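PDB 6IX1: 2S Albumin protein from Dolichos, which belongs to the hemopexin-fold seed albumins and probably serves as a storage protein, its precise activity remaining unestablished. Local coordinates for residues A[123-128]-A[196-201]; A[138-143]-A[151-156]; A[190-195]-A[203-208]; A[12-17]-A[176-181]; A[131-136]-A[169-174]. One frame throughout, in Å; residues are numbered along the deposited sequence.

Contact 1 of 5, residues A[123-128]-A[196-201]; sequences RSTKGK and FTPGAT. With SO4 (sulfate ion), chain E.
Two loops, 123-128 and 196-201, pass with end-to-end directions 43° apart and come nearest at K126 and P198, while a type II turn bends the second loop from T197 to A200. P198 is the residue on which the contact is built. Its CG presses against the hydroxyls of the first loop, 3.4 Å from S124 OG and 3.6 Å from T125 OG1, and its CB meets K126 CB at 3.6 Å. The S124 hydroxyl stands anti to its own backbone N, where it accepts from K126 N at 2.9 Å in a nearly straight bond, an ST turn that fixes the loop just where the proline packs. The K126 chain runs antiparallel to the proline ring, alongside it; a bend at chi3 (64°) brings K126 NZ to 3.8 Å from G199 N. Before the proline in the chain, F196 offers its ring edge to the backbone, with CZ 3.7 Å from T125 N. G199, whose positive phi suits the turn, donates from its N to sulfate O3 at 2.9 Å, and Y131, Y138 and R140 bind the same ion. Such loop-to-loop packing between neighbouring antiparallel sheets joins adjacent blades of a hemopexin-type beta-propeller.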
# COMPACT_ATOMS: atom_id res chain seq x y z
N ARG A 123 6.41 -1.33 2.16
CA ARG A 123 7.56 -2.13 2.58
C ARG A 123 8.82 -1.32 2.70
O ARG A 123 9.20 -0.59 1.78
CB ARG A 123 7.70 -3.23 1.53
CG ARG A 123 8.81 -4.27 1.79
CD ARG A 123 8.56 -5.13 2.97
NE ARG A 123 9.43 -6.27 3.00
CZ ARG A 123 10.65 -6.34 3.55
NH1 ARG A 123 11.11 -5.32 4.28
NH2 ARG A 123 11.37 -7.43 3.53
N SER A 124 9.46 -1.42 3.86
CA SER A 124 10.69 -0.69 4.11
C SER A 124 11.86 -1.42 3.47
O SER A 124 11.85 -2.64 3.21
CB SER A 124 10.90 -0.55 5.61
OG SER A 124 12.07 0.19 5.93
N THR A 125 12.98 -0.76 3.30
CA THR A 125 14.24 -1.41 3.04
C THR A 125 14.87 -1.94 4.34
O THR A 125 15.82 -2.67 4.20
CB THR A 125 15.21 -0.40 2.43
OG1 THR A 125 15.30 0.72 3.30
CG2 THR A 125 14.82 0.07 1.03
N LYS A 126 14.40 -1.52 5.52
CA LYS A 126 15.04 -1.95 6.81
C LYS A 126 14.45 -3.34 7.19
O LYS A 126 13.29 -3.43 7.64
CB LYS A 126 14.81 -0.91 7.91
CG LYS A 126 15.58 -1.17 9.21
CD LYS A 126 15.73 -0.01 10.14
CE LYS A 126 14.40 0.53 10.73
NZ LYS A 126 14.54 1.65 11.74
N GLY A 127 15.27 -4.37 7.15
CA GLY A 127 14.92 -5.71 7.56
C GLY A 127 13.62 -6.16 6.92
O GLY A 127 13.43 -6.06 5.67
N LYS A 128 12.69 -6.69 7.73
CA LYS A 128 11.32 -7.11 7.37
C LYS A 128 10.29 -6.05 7.80
O LYS A 128 9.16 -6.41 8.00
CB LYS A 128 11.02 -8.51 7.86
CG LYS A 128 12.05 -9.48 7.28
CD LYS A 128 11.64 -10.79 6.79
CE LYS A 128 12.74 -11.40 5.93
NZ LYS A 128 14.09 -11.34 6.56
N PHE A 196 13.16 7.39 1.03
CA PHE A 196 13.02 7.26 2.48
C PHE A 196 14.26 6.65 3.07
O PHE A 196 14.95 5.87 2.43
CB PHE A 196 11.74 6.53 2.90
CG PHE A 196 11.66 5.07 2.56
CD1 PHE A 196 11.28 4.63 1.29
CD2 PHE A 196 12.04 4.11 3.45
CE1 PHE A 196 11.26 3.28 0.95
CE2 PHE A 196 11.98 2.79 3.13
CZ PHE A 196 11.65 2.36 1.87
N THR A 197 14.48 7.00 4.35
CA THR A 197 15.72 6.68 5.08
C THR A 197 15.36 6.08 6.44
O THR A 197 15.22 6.80 7.45
CB THR A 197 16.62 7.89 5.24
OG1 THR A 197 15.95 8.91 5.97
CG2 THR A 197 17.10 8.41 3.91
N PRO A 198 15.24 4.73 6.57
CA PRO A 198 14.83 4.16 7.85
C PRO A 198 15.84 4.53 8.95
O PRO A 198 17.05 4.47 8.77
CB PRO A 198 14.77 2.67 7.59
CG PRO A 198 14.38 2.68 6.14
CD PRO A 198 15.26 3.73 5.49
N GLY A 199 15.31 4.95 10.09
CA GLY A 199 16.07 5.33 11.27
C GLY A 199 16.64 6.74 11.22
O GLY A 199 17.31 7.10 12.18
N ALA A 200 16.35 7.50 10.18
CA ALA A 200 16.87 8.87 9.99
C ALA A 200 15.77 9.75 9.53
O ALA A 200 14.81 9.28 8.96
CB ALA A 200 18.01 8.92 8.98
N THR A 201 15.90 11.05 9.70
CA THR A 201 15.02 12.04 9.03
C THR A 201 15.77 12.65 7.86
O THR A 201 15.69 13.84 7.62
CB THR A 201 14.52 13.07 10.05
OG1 THR A 201 15.63 13.70 10.64
CG2 THR A 201 13.67 12.48 11.13
S SO4 E . 11.66 5.43 10.29
O1 SO4 E . 12.06 3.99 10.05
O2 SO4 E . 11.66 5.80 8.87
O3 SO4 E . 12.74 5.90 11.00
O4 SO4 E . 10.43 5.38 10.98

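Contact 2 of 5, residues A[138-143]-A[151-156]; sequences YGRIAY and TIRNIT. With SO4 (sulfate ion), chain E.
The outer edge of a hemopexin-type blade, where strand 151-154 runs antiparallel to strand 138-142, forms part of a sulfate site. Y138 and R153 are a hydrogen-bonded pair: Y138 N donates to R153 O at 2.8 Å, nearly along the C=O axis, and R153 N returns a bond to Y138 O. Their side chains lie alongside, pointing the same way. R153 NH2 reaches Y138 OH at 2.8 Å, close to the guanidinium plane, and the hydroxyl hands its own proton to sulfate O4 at 2.6 Å. R140 approaches the same oxygen edge-on with NE at 2.8 Å and NH1 at 3.0 Å, so three donor atoms grip O4, while R140 NH2 is bonded to V149 O. This brings R140 NH1 within 3.1 Å of R153 NH2, a like-charge approach that the anion probably eases. One water ties Y138 O, T151 O and R153 NE together. At the ring edge, Y138 CE1 meets N154 O at 3.4 Å. A phenylalanine at Y138 would lose the hydroxyl and would probably weaken both the grip on O4 and the placing of R153. Antiparallel pairing with an outermost strand leading into a short helix is typical of a hemopexin-type propeller blade.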
# COMPACT_ATOMS: atom_id res chain seq x y z
N TYR A 138 1.83 6.99 12.54
CA TYR A 138 2.45 5.88 11.85
C TYR A 138 3.29 5.04 12.80
O TYR A 138 3.84 5.57 13.81
CB TYR A 138 3.29 6.37 10.67
CG TYR A 138 4.75 6.57 10.94
CD1 TYR A 138 5.17 7.67 11.67
CD2 TYR A 138 5.67 5.61 10.62
CE1 TYR A 138 6.52 7.86 11.94
CE2 TYR A 138 7.00 5.79 10.85
CZ TYR A 138 7.42 6.90 11.54
OH TYR A 138 8.71 7.17 11.82
N GLY A 139 3.45 3.79 12.47
CA GLY A 139 4.43 2.92 13.08
C GLY A 139 5.02 1.97 12.13
O GLY A 139 4.85 2.13 10.88
N ARG A 140 5.80 1.05 12.62
CA ARG A 140 6.44 0.03 11.81
C ARG A 140 6.25 -1.34 12.42
O ARG A 140 6.47 -1.47 13.64
CB ARG A 140 7.93 0.26 11.70
CG ARG A 140 8.47 1.64 11.43
CD ARG A 140 9.70 1.79 12.26
NE ARG A 140 9.93 3.14 12.64
CZ ARG A 140 9.76 3.67 13.83
NH1 ARG A 140 10.19 4.90 13.97
NH2 ARG A 140 9.38 3.00 14.90
N ILE A 141 5.92 -2.30 11.59
CA ILE A 141 5.86 -3.70 12.03
C ILE A 141 6.92 -4.49 11.28
O ILE A 141 7.09 -4.28 10.09
CB ILE A 141 4.43 -4.23 11.93
CG1 ILE A 141 4.24 -5.52 12.71
CG2 ILE A 141 4.03 -4.34 10.48
CD1 ILE A 141 2.86 -5.70 13.20
N ALA A 142 7.53 -5.43 11.96
CA ALA A 142 8.38 -6.45 11.29
C ALA A 142 7.43 -7.59 11.00
O ALA A 142 6.85 -8.19 11.90
CB ALA A 142 9.50 -6.87 12.21
N TYR A 143 7.17 -7.90 9.72
CA TYR A 143 6.07 -8.82 9.35
C TYR A 143 6.34 -10.24 9.82
O TYR A 143 5.43 -10.97 9.95
CB TYR A 143 5.67 -8.73 7.88
CG TYR A 143 6.71 -9.25 6.91
CD1 TYR A 143 6.94 -10.61 6.73
CD2 TYR A 143 7.50 -8.38 6.20
CE1 TYR A 143 7.92 -11.08 5.89
CE2 TYR A 143 8.44 -8.82 5.33
CZ TYR A 143 8.68 -10.18 5.17
OH TYR A 143 9.64 -10.62 4.33
N THR A 151 7.47 2.82 18.51
CA THR A 151 6.20 3.38 18.98
C THR A 151 5.45 3.97 17.84
O THR A 151 6.02 4.09 16.72
CB THR A 151 6.44 4.39 20.10
OG1 THR A 151 7.00 5.60 19.56
CG2 THR A 151 7.24 3.80 21.24
N ILE A 152 4.23 4.37 18.10
CA ILE A 152 3.37 4.93 17.06
C ILE A 152 3.40 6.44 17.26
O ILE A 152 3.11 6.96 18.38
CB ILE A 152 1.96 4.37 17.16
CG1 ILE A 152 1.96 2.85 17.08
CG2 ILE A 152 1.09 5.05 16.13
CD1 ILE A 152 0.61 2.22 17.43
N ARG A 153 3.89 7.20 16.30
CA ARG A 153 4.25 8.62 16.35
C ARG A 153 3.52 9.41 15.26
O ARG A 153 2.82 8.81 14.45
CB ARG A 153 5.76 8.84 16.18
CG ARG A 153 6.47 8.00 17.22
CD ARG A 153 7.97 8.28 17.10
NE ARG A 153 8.52 7.94 15.77
CZ ARG A 153 9.66 8.37 15.31
NH1 ARG A 153 10.41 9.20 16.04
NH2 ARG A 153 10.04 8.00 14.11
N ASN A 154 3.75 10.71 15.23
CA ASN A 154 3.18 11.44 14.10
C ASN A 154 4.01 11.06 12.87
O ASN A 154 5.22 10.89 12.94
CB ASN A 154 3.19 12.94 14.38
CG ASN A 154 2.16 13.38 15.37
OD1 ASN A 154 1.43 12.62 15.94
ND2 ASN A 154 2.07 14.66 15.57
N ILE A 155 3.30 11.11 11.74
CA ILE A 155 4.01 10.93 10.43
C ILE A 155 5.23 11.83 10.34
O ILE A 155 6.33 11.39 9.90
CB ILE A 155 3.03 11.20 9.30
CG1 ILE A 155 1.99 10.08 9.24
CG2 ILE A 155 3.77 11.40 7.97
CD1 ILE A 155 0.84 10.25 8.27
N THR A 156 5.11 13.09 10.77
CA THR A 156 6.22 14.02 10.59
C THR A 156 7.32 13.83 11.62
O THR A 156 8.33 14.51 11.53
CB THR A 156 5.72 15.44 10.54
OG1 THR A 156 4.98 15.72 11.72
CG2 THR A 156 4.92 15.72 9.30
S SO4 E . 11.66 5.43 10.29
O1 SO4 E . 12.06 3.99 10.05
O2 SO4 E . 11.66 5.80 8.87
O3 SO4 E . 12.74 5.90 11.00
O4 SO4 E . 10.43 5.38 10.98
O HOH W 1 6.89 5.71 14.58
O HOH W 2 6.15 1.53 15.43

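Contact 3 of 5, residues A[190-195]-A[203-208]; sequences QYVRIK and NTLTGK. With SO4 (sulfate ion), chain D.
R193 is flanked on both faces of its guanidinium. The methyl CG2 of T206 sits over the centre of one face, 3.4 Å from R193 CZ, and sulfate O2 lies over the other, displaced toward the rim. The bend of the arginine at chi3 (57°) turns the flat group into this place, and a salt bridge from NH1 to E182 holds its end. Y191 OH donates to O3 of the same sulfate at 2.9 Å, with Y184 and G32 as further ligands. Next comes an apolar contact, I194 CG2 meeting L205 CD2 at 3.7 Å on one side of the sheet. On the other, K195 and T204 run alongside each other, a methylene beside a hydroxyl, K195 CB being 3.3 Å from T204 OG1. K195 and T204 exchange two bonds in their carbonyl planes, K195 N to T204 O and T204 N to K195 O, each 2.9 Å, and T206 N gives a straight bond of 2.8 Å to R193 O from above the carbonyl plane. Where the chain turns a corner at T206 and G207, a water bridges R193 N to T206 O and K208 O. The whole is an antiparallel beta hairpin, the outer half of the last blade of the propeller.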
# COMPACT_ATOMS: atom_id res chain seq x y z
N GLN A 190 -3.86 13.23 -5.33
CA GLN A 190 -2.44 13.67 -5.44
C GLN A 190 -1.52 12.53 -4.98
O GLN A 190 -1.91 11.59 -4.27
CB GLN A 190 -2.14 14.86 -4.51
CG GLN A 190 -2.72 16.20 -4.82
CD GLN A 190 -2.40 17.15 -3.69
OE1 GLN A 190 -2.46 16.82 -2.47
NE2 GLN A 190 -2.10 18.34 -4.14
N TYR A 191 -0.30 12.67 -5.40
CA TYR A 191 0.76 11.78 -4.94
C TYR A 191 2.10 12.48 -4.86
O TYR A 191 2.28 13.57 -5.39
CB TYR A 191 0.92 10.54 -5.84
CG TYR A 191 1.75 10.68 -7.10
CD1 TYR A 191 1.36 11.49 -8.12
CD2 TYR A 191 2.99 10.10 -7.16
CE1 TYR A 191 2.12 11.63 -9.27
CE2 TYR A 191 3.77 10.17 -8.30
CZ TYR A 191 3.30 10.93 -9.35
OH TYR A 191 3.95 11.03 -10.55
N VAL A 192 3.03 11.84 -4.21
CA VAL A 192 4.43 12.23 -4.22
C VAL A 192 5.32 11.00 -4.17
O VAL A 192 4.92 9.97 -3.66
CB VAL A 192 4.75 13.18 -3.05
CG1 VAL A 192 4.72 12.47 -1.71
CG2 VAL A 192 6.02 13.97 -3.27
N ARG A 193 6.52 11.18 -4.73
CA ARG A 193 7.53 10.16 -4.69
C ARG A 193 8.57 10.63 -3.68
O ARG A 193 9.01 11.77 -3.74
CB ARG A 193 8.14 9.93 -6.05
CG ARG A 193 9.26 8.90 -6.06
CD ARG A 193 9.61 8.42 -7.42
NE ARG A 193 9.99 9.50 -8.30
CZ ARG A 193 10.97 9.49 -9.24
NH1 ARG A 193 11.87 8.52 -9.27
NH2 ARG A 193 11.04 10.48 -10.13
N ILE A 194 8.93 9.71 -2.78
CA ILE A 194 9.96 10.02 -1.77
C ILE A 194 11.09 9.02 -1.91
O ILE A 194 10.93 7.92 -2.33
CB ILE A 194 9.36 10.02 -0.34
CG1 ILE A 194 8.95 8.62 0.10
CG2 ILE A 194 8.26 11.06 -0.23
CD1 ILE A 194 8.63 8.59 1.61
N LYS A 195 12.24 9.44 -1.40
CA LYS A 195 13.39 8.60 -1.06
C LYS A 195 13.38 8.55 0.47
O LYS A 195 13.56 9.56 1.08
CB LYS A 195 14.70 9.16 -1.59
CG LYS A 195 15.92 8.34 -1.40
CD LYS A 195 17.13 8.98 -2.06
CE LYS A 195 18.32 8.05 -2.03
NZ LYS A 195 19.63 8.72 -2.19
N ASN A 203 14.95 11.77 4.67
CA ASN A 203 14.12 11.44 3.53
C ASN A 203 14.06 12.67 2.63
O ASN A 203 14.19 13.79 3.04
CB ASN A 203 12.72 11.06 3.97
CG ASN A 203 12.72 10.20 5.20
OD1 ASN A 203 12.59 8.99 5.13
ND2 ASN A 203 12.91 10.84 6.38
N THR A 204 13.90 12.41 1.34
CA THR A 204 13.83 13.50 0.35
C THR A 204 12.56 13.35 -0.48
O THR A 204 12.07 12.26 -0.65
CB THR A 204 15.08 13.63 -0.49
OG1 THR A 204 15.35 12.35 -0.98
CG2 THR A 204 16.19 14.13 0.39
N LEU A 205 12.10 14.47 -1.02
CA LEU A 205 11.05 14.42 -2.06
C LEU A 205 11.76 14.28 -3.38
O LEU A 205 12.66 15.11 -3.67
CB LEU A 205 10.18 15.67 -2.11
CG LEU A 205 9.47 15.90 -0.82
CD1 LEU A 205 8.50 17.06 -0.86
CD2 LEU A 205 8.72 14.72 -0.30
N THR A 206 11.30 13.38 -4.20
CA THR A 206 11.83 13.25 -5.58
C THR A 206 10.81 14.01 -6.43
O THR A 206 9.72 13.42 -6.63
CB THR A 206 12.06 11.80 -5.98
OG1 THR A 206 12.80 11.08 -5.01
CG2 THR A 206 12.69 11.74 -7.37
N GLY A 207 11.08 15.25 -6.86
CA GLY A 207 10.07 16.05 -7.57
C GLY A 207 9.04 16.69 -6.68
O GLY A 207 9.37 16.91 -5.50
N LYS A 208 7.80 16.89 -7.15
CA LYS A 208 6.80 17.73 -6.48
C LYS A 208 5.60 16.83 -6.09
O LYS A 208 5.33 15.82 -6.78
CB LYS A 208 6.40 18.93 -7.36
CG LYS A 208 7.58 19.80 -7.78
CD LYS A 208 7.68 20.17 -9.26
CE LYS A 208 7.85 18.90 -10.08
NZ LYS A 208 9.20 18.65 -10.66
S SO4 D . 7.03 9.31 -10.95
O1 SO4 D . 7.38 9.94 -12.17
O2 SO4 D . 7.97 8.26 -10.75
O3 SO4 D . 5.77 8.76 -11.03
O4 SO4 D . 7.04 10.20 -9.82
O HOH W 3 6.94 13.28 -6.69

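Contact 4 of 5, residues A[12-17]-A[176-181]; sequences RAYEVY and ASHKEP
The H178 imidazole is held by two hydrogen bonds, one at each nitrogen: ND1 with Y29 OH and NE2 with the carbonyl of S10. Partners at two corners thus fix the rotation of the ring. R12 O also lies near, 3.2 Å from H178 NE2, but at too poor an angle to bond. At the ring's edge, in its plane, H178 CE1 points to E15 O at 3.3 Å. The loop 12-17 covers one face: a type II turn from R12 to E15, closed by E15 N to R12 O, carries A13 CA over the ring in a CH-pi contact, 4.1 Å from its centroid, and sets Y14 N above its centre. Y14, at the third position of that turn, has positive phi, and its side chain runs back past H178 in the opposite direction. H178 CB therefore stands almost squarely over the Y14 ring, 3.6 Å from the centroid, and the two rings meet obliquely with planes 40° apart. Further out, Y14 OH touches K179 CB at 3.5 Å. S177 OG accepts from K179 N at 2.9 Å, an ST turn that shapes the loop carrying the histidine. The contact joins the first and last sheets of the propeller. Because the S10 carbonyl can only accept, NE2 is likely to carry a proton, and a neutral histidine would then take its second bond at ND1 from the Y29 hydroxyl.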
# COMPACT_ATOMS: atom_id res chain seq x y z
N ARG A 12 7.17 -9.17 -9.41
CA ARG A 12 7.56 -8.97 -10.83
C ARG A 12 8.12 -7.60 -11.01
O ARG A 12 7.45 -6.59 -10.56
CB ARG A 12 6.33 -9.20 -11.69
CG ARG A 12 5.87 -10.67 -11.71
CD ARG A 12 6.84 -11.59 -12.38
NE ARG A 12 6.52 -12.94 -12.31
CZ ARG A 12 5.83 -13.62 -13.22
NH1 ARG A 12 5.24 -12.98 -14.21
NH2 ARG A 12 5.71 -14.93 -13.11
N ALA A 13 9.26 -7.46 -11.64
CA ALA A 13 9.96 -6.18 -11.71
C ALA A 13 9.06 -5.11 -12.30
O ALA A 13 8.43 -5.27 -13.35
CB ALA A 13 11.25 -6.31 -12.47
N TYR A 14 9.03 -3.98 -11.61
CA TYR A 14 8.30 -2.79 -12.08
C TYR A 14 6.83 -3.03 -12.37
O TYR A 14 6.24 -2.31 -13.15
CB TYR A 14 9.04 -2.03 -13.20
CG TYR A 14 10.31 -1.43 -12.65
CD1 TYR A 14 10.26 -0.21 -12.01
CD2 TYR A 14 11.55 -2.05 -12.68
CE1 TYR A 14 11.38 0.31 -11.36
CE2 TYR A 14 12.67 -1.55 -12.02
CZ TYR A 14 12.59 -0.33 -11.39
OH TYR A 14 13.68 0.24 -10.77
N GLU A 15 6.24 -3.93 -11.58
CA GLU A 15 4.79 -4.09 -11.56
C GLU A 15 4.23 -3.65 -10.18
O GLU A 15 4.81 -4.01 -9.14
CB GLU A 15 4.36 -5.52 -11.89
CG GLU A 15 4.79 -5.90 -13.27
CD GLU A 15 4.31 -7.26 -13.76
OE1 GLU A 15 3.25 -7.72 -13.32
OE2 GLU A 15 4.98 -7.77 -14.70
N VAL A 16 3.08 -2.99 -10.24
CA VAL A 16 2.37 -2.51 -9.05
C VAL A 16 0.89 -2.89 -9.22
O VAL A 16 0.34 -2.89 -10.34
CB VAL A 16 2.55 -1.00 -8.79
CG1 VAL A 16 2.05 -0.13 -9.97
CG2 VAL A 16 1.84 -0.57 -7.51
N TYR A 17 0.28 -3.28 -8.11
CA TYR A 17 -1.16 -3.47 -8.03
C TYR A 17 -1.81 -2.27 -7.34
O TYR A 17 -1.35 -1.88 -6.26
CB TYR A 17 -1.48 -4.74 -7.24
CG TYR A 17 -1.08 -6.04 -7.89
CD1 TYR A 17 0.18 -6.52 -7.70
CD2 TYR A 17 -1.92 -6.77 -8.73
CE1 TYR A 17 0.64 -7.69 -8.29
CE2 TYR A 17 -1.49 -7.96 -9.30
CZ TYR A 17 -0.18 -8.41 -9.11
OH TYR A 17 0.33 -9.55 -9.68
N ALA A 176 6.16 0.67 -1.98
CA ALA A 176 7.58 0.80 -2.17
C ALA A 176 7.93 0.56 -3.65
O ALA A 176 7.38 -0.35 -4.27
CB ALA A 176 8.27 -0.29 -1.39
N SER A 177 8.81 1.38 -4.17
CA SER A 177 9.26 1.18 -5.56
C SER A 177 10.22 0.03 -5.70
O SER A 177 10.88 -0.34 -4.72
CB SER A 177 9.94 2.45 -6.04
OG SER A 177 10.29 2.36 -7.36
N HIS A 178 10.30 -0.51 -6.90
CA HIS A 178 11.43 -1.40 -7.22
C HIS A 178 12.76 -0.68 -7.23
O HIS A 178 13.79 -1.32 -7.15
CB HIS A 178 11.15 -2.06 -8.60
CG HIS A 178 10.07 -3.11 -8.50
ND1 HIS A 178 8.74 -2.82 -8.63
CD2 HIS A 178 10.15 -4.44 -8.25
CE1 HIS A 178 8.05 -3.94 -8.52
NE2 HIS A 178 8.88 -4.92 -8.28
N LYS A 179 12.67 0.63 -7.42
CA LYS A 179 13.89 1.45 -7.36
C LYS A 179 14.10 1.88 -5.92
O LYS A 179 13.43 2.75 -5.40
CB LYS A 179 13.78 2.65 -8.27
CG LYS A 179 15.00 3.54 -8.34
CD LYS A 179 14.81 4.76 -9.22
CE LYS A 179 15.94 5.76 -9.12
NZ LYS A 179 17.20 5.12 -9.51
N GLU A 180 14.93 1.14 -5.19
CA GLU A 180 15.14 1.40 -3.76
C GLU A 180 15.94 2.67 -3.63
O GLU A 180 16.76 2.93 -4.51
CB GLU A 180 15.87 0.24 -3.11
CG GLU A 180 15.03 -1.02 -3.04
CD GLU A 180 15.73 -2.06 -2.19
OE1 GLU A 180 16.94 -2.20 -2.33
OE2 GLU A 180 15.09 -2.77 -1.48
N PRO A 181 15.78 3.48 -2.55
CA PRO A 181 14.77 3.33 -1.50
C PRO A 181 13.64 4.33 -1.71
O PRO A 181 13.33 5.20 -0.89
CB PRO A 181 15.57 3.77 -0.29
CG PRO A 181 16.42 4.90 -0.81
CD PRO A 181 16.69 4.60 -2.27

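Contact 5 of 5, residues A[131-136]-A[169-174]; sequences YLFKGN and SGIDAS. With SO4 (sulfate ion), chain E.
F133 leaves its strand with CG anti to the carbonyl carbon (chi1 -63°), which swings the ring toward the loop 169-174. Its CB touches nothing there; CG comes to 4.0 Å from I171 CD1, CD1 and CE1 each come to 3.7 Å from that methyl, and CZ at the tip lies 3.9 Å from it. The methyl thus rides over one ring face, 14° off the normal and set toward the CD1-CE1 side, a CH-pi contact made by two side chains that cross obliquely. Both belong to a hemopexin-type beta-propeller: F133 sits on the second strand of one blade, and I171 leads into the first strand of the next, where D172 and A173 face F186 in a classic beta bulge. Nearer the chain turns the backbones meet. G170 CA makes a CA-H...O contact of 3.2 Å with G135 O, and its backbone angles admit only glycine comfortably. A water links the two segments, accepting from I171 N at 2.9 Å and donating to G135 O. At the other end of the strand the Y131 hydroxyl reaches the sulfate, its OH 2.6 Å from O2. A phenylalanine at Y131 would remove that hydroxyl and would probably loosen the ion's hold.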
# COMPACT_ATOMS: atom_id res chain seq x y z
N TYR A 131 5.98 0.02 7.01
CA TYR A 131 5.37 1.26 7.54
C TYR A 131 3.88 1.11 7.52
O TYR A 131 3.31 0.70 6.52
CB TYR A 131 5.77 2.48 6.75
CG TYR A 131 7.23 2.79 6.89
CD1 TYR A 131 7.72 3.60 7.88
CD2 TYR A 131 8.17 2.37 5.96
CE1 TYR A 131 9.04 3.88 8.08
CE2 TYR A 131 9.50 2.68 6.14
CZ TYR A 131 9.96 3.44 7.18
OH TYR A 131 11.26 3.80 7.23
N LEU A 132 3.21 1.44 8.61
CA LEU A 132 1.76 1.46 8.81
C LEU A 132 1.29 2.90 9.13
O LEU A 132 1.89 3.50 10.02
CB LEU A 132 1.33 0.50 9.94
CG LEU A 132 1.81 -0.94 9.84
CD1 LEU A 132 1.28 -1.67 11.02
CD2 LEU A 132 1.34 -1.69 8.60
N PHE A 133 0.24 3.35 8.45
CA PHE A 133 -0.24 4.72 8.61
C PHE A 133 -1.71 4.68 9.00
O PHE A 133 -2.47 3.89 8.42
CB PHE A 133 -0.13 5.50 7.30
CG PHE A 133 1.30 5.64 6.87
CD1 PHE A 133 2.07 6.67 7.39
CD2 PHE A 133 1.93 4.73 5.98
CE1 PHE A 133 3.42 6.80 7.08
CE2 PHE A 133 3.26 4.89 5.67
CZ PHE A 133 3.99 5.94 6.16
N LYS A 134 -2.08 5.52 9.98
CA LYS A 134 -3.49 5.64 10.39
C LYS A 134 -3.71 7.07 10.84
O LYS A 134 -3.04 7.53 11.82
CB LYS A 134 -3.88 4.71 11.56
CG LYS A 134 -5.30 4.81 12.03
CD LYS A 134 -6.35 4.53 10.98
CE LYS A 134 -7.71 4.38 11.59
NZ LYS A 134 -7.73 3.16 12.37
N GLY A 135 -4.61 7.81 10.19
CA GLY A 135 -4.66 9.26 10.46
C GLY A 135 -3.31 9.89 10.32
O GLY A 135 -2.56 9.55 9.41
N ASN A 136 -2.95 10.78 11.22
CA ASN A 136 -1.65 11.46 11.18
C ASN A 136 -0.58 10.72 11.95
O ASN A 136 0.50 11.27 12.20
CB ASN A 136 -1.77 12.88 11.65
CG ASN A 136 -1.89 13.07 13.15
OD1 ASN A 136 -2.28 12.14 13.83
ND2 ASN A 136 -1.56 14.30 13.58
N SER A 169 -1.00 14.81 7.41
CA SER A 169 -2.26 14.48 8.11
C SER A 169 -2.77 13.08 7.79
O SER A 169 -3.75 12.67 8.36
CB SER A 169 -3.28 15.52 7.72
OG SER A 169 -3.74 15.35 6.35
N GLY A 170 -2.06 12.35 6.91
CA GLY A 170 -2.48 10.98 6.54
C GLY A 170 -2.23 10.68 5.08
O GLY A 170 -1.99 11.59 4.28
N ILE A 171 -2.19 9.39 4.85
CA ILE A 171 -1.86 8.77 3.53
C ILE A 171 -3.00 7.80 3.21
O ILE A 171 -3.39 7.03 4.06
CB ILE A 171 -0.47 8.10 3.60
CG1 ILE A 171 0.59 9.14 4.01
CG2 ILE A 171 -0.14 7.40 2.31
CD1 ILE A 171 1.96 8.61 4.26
N ASP A 172 -3.55 7.85 1.96
CA ASP A 172 -4.60 6.93 1.50
C ASP A 172 -4.04 5.63 0.94
O ASP A 172 -4.72 4.62 0.99
CB ASP A 172 -5.49 7.59 0.47
CG ASP A 172 -6.39 8.66 1.06
OD1 ASP A 172 -6.70 8.61 2.27
OD2 ASP A 172 -6.74 9.57 0.31
N ALA A 173 -2.85 5.67 0.30
CA ALA A 173 -2.30 4.45 -0.30
C ALA A 173 -0.81 4.68 -0.50
O ALA A 173 -0.37 5.86 -0.57
CB ALA A 173 -2.97 4.10 -1.64
N SER A 174 -0.04 3.62 -0.63
CA SER A 174 1.41 3.77 -0.83
C SER A 174 1.95 2.44 -1.30
O SER A 174 1.40 1.43 -0.97
CB SER A 174 2.10 4.21 0.50
OG SER A 174 1.73 3.34 1.61
S SO4 E . 11.66 5.43 10.29
O1 SO4 E . 12.06 3.99 10.05
O2 SO4 E . 11.66 5.80 8.87
O3 SO4 E . 12.74 5.90 11.00
O4 SO4 E . 10.43 5.38 10.98
O HOH W 4 -2.77 7.81 7.20

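All five contacts lie in one chain built as a four-bladed propeller, a worked example of how such a ring is sewn together. Contacts 2 and 3 are within blades, pairing the outer strands of the third and fourth sheets, with centres about 19 Å apart. Contact 1 joins those blades loop to loop, contact 5 between strand 129-134 with its following turn and the loop leading into strand 173-176; contacts 1, 2 and 5 share one sulfate. Contact 4, its centre about 19 Å from that of contact 5, spans 159 residues and ties the first sheet to the last, closing the circle. Along the chain contacts 2 and 5 are nested inside contact 4, whereas contact 1 crosses 3 and 4.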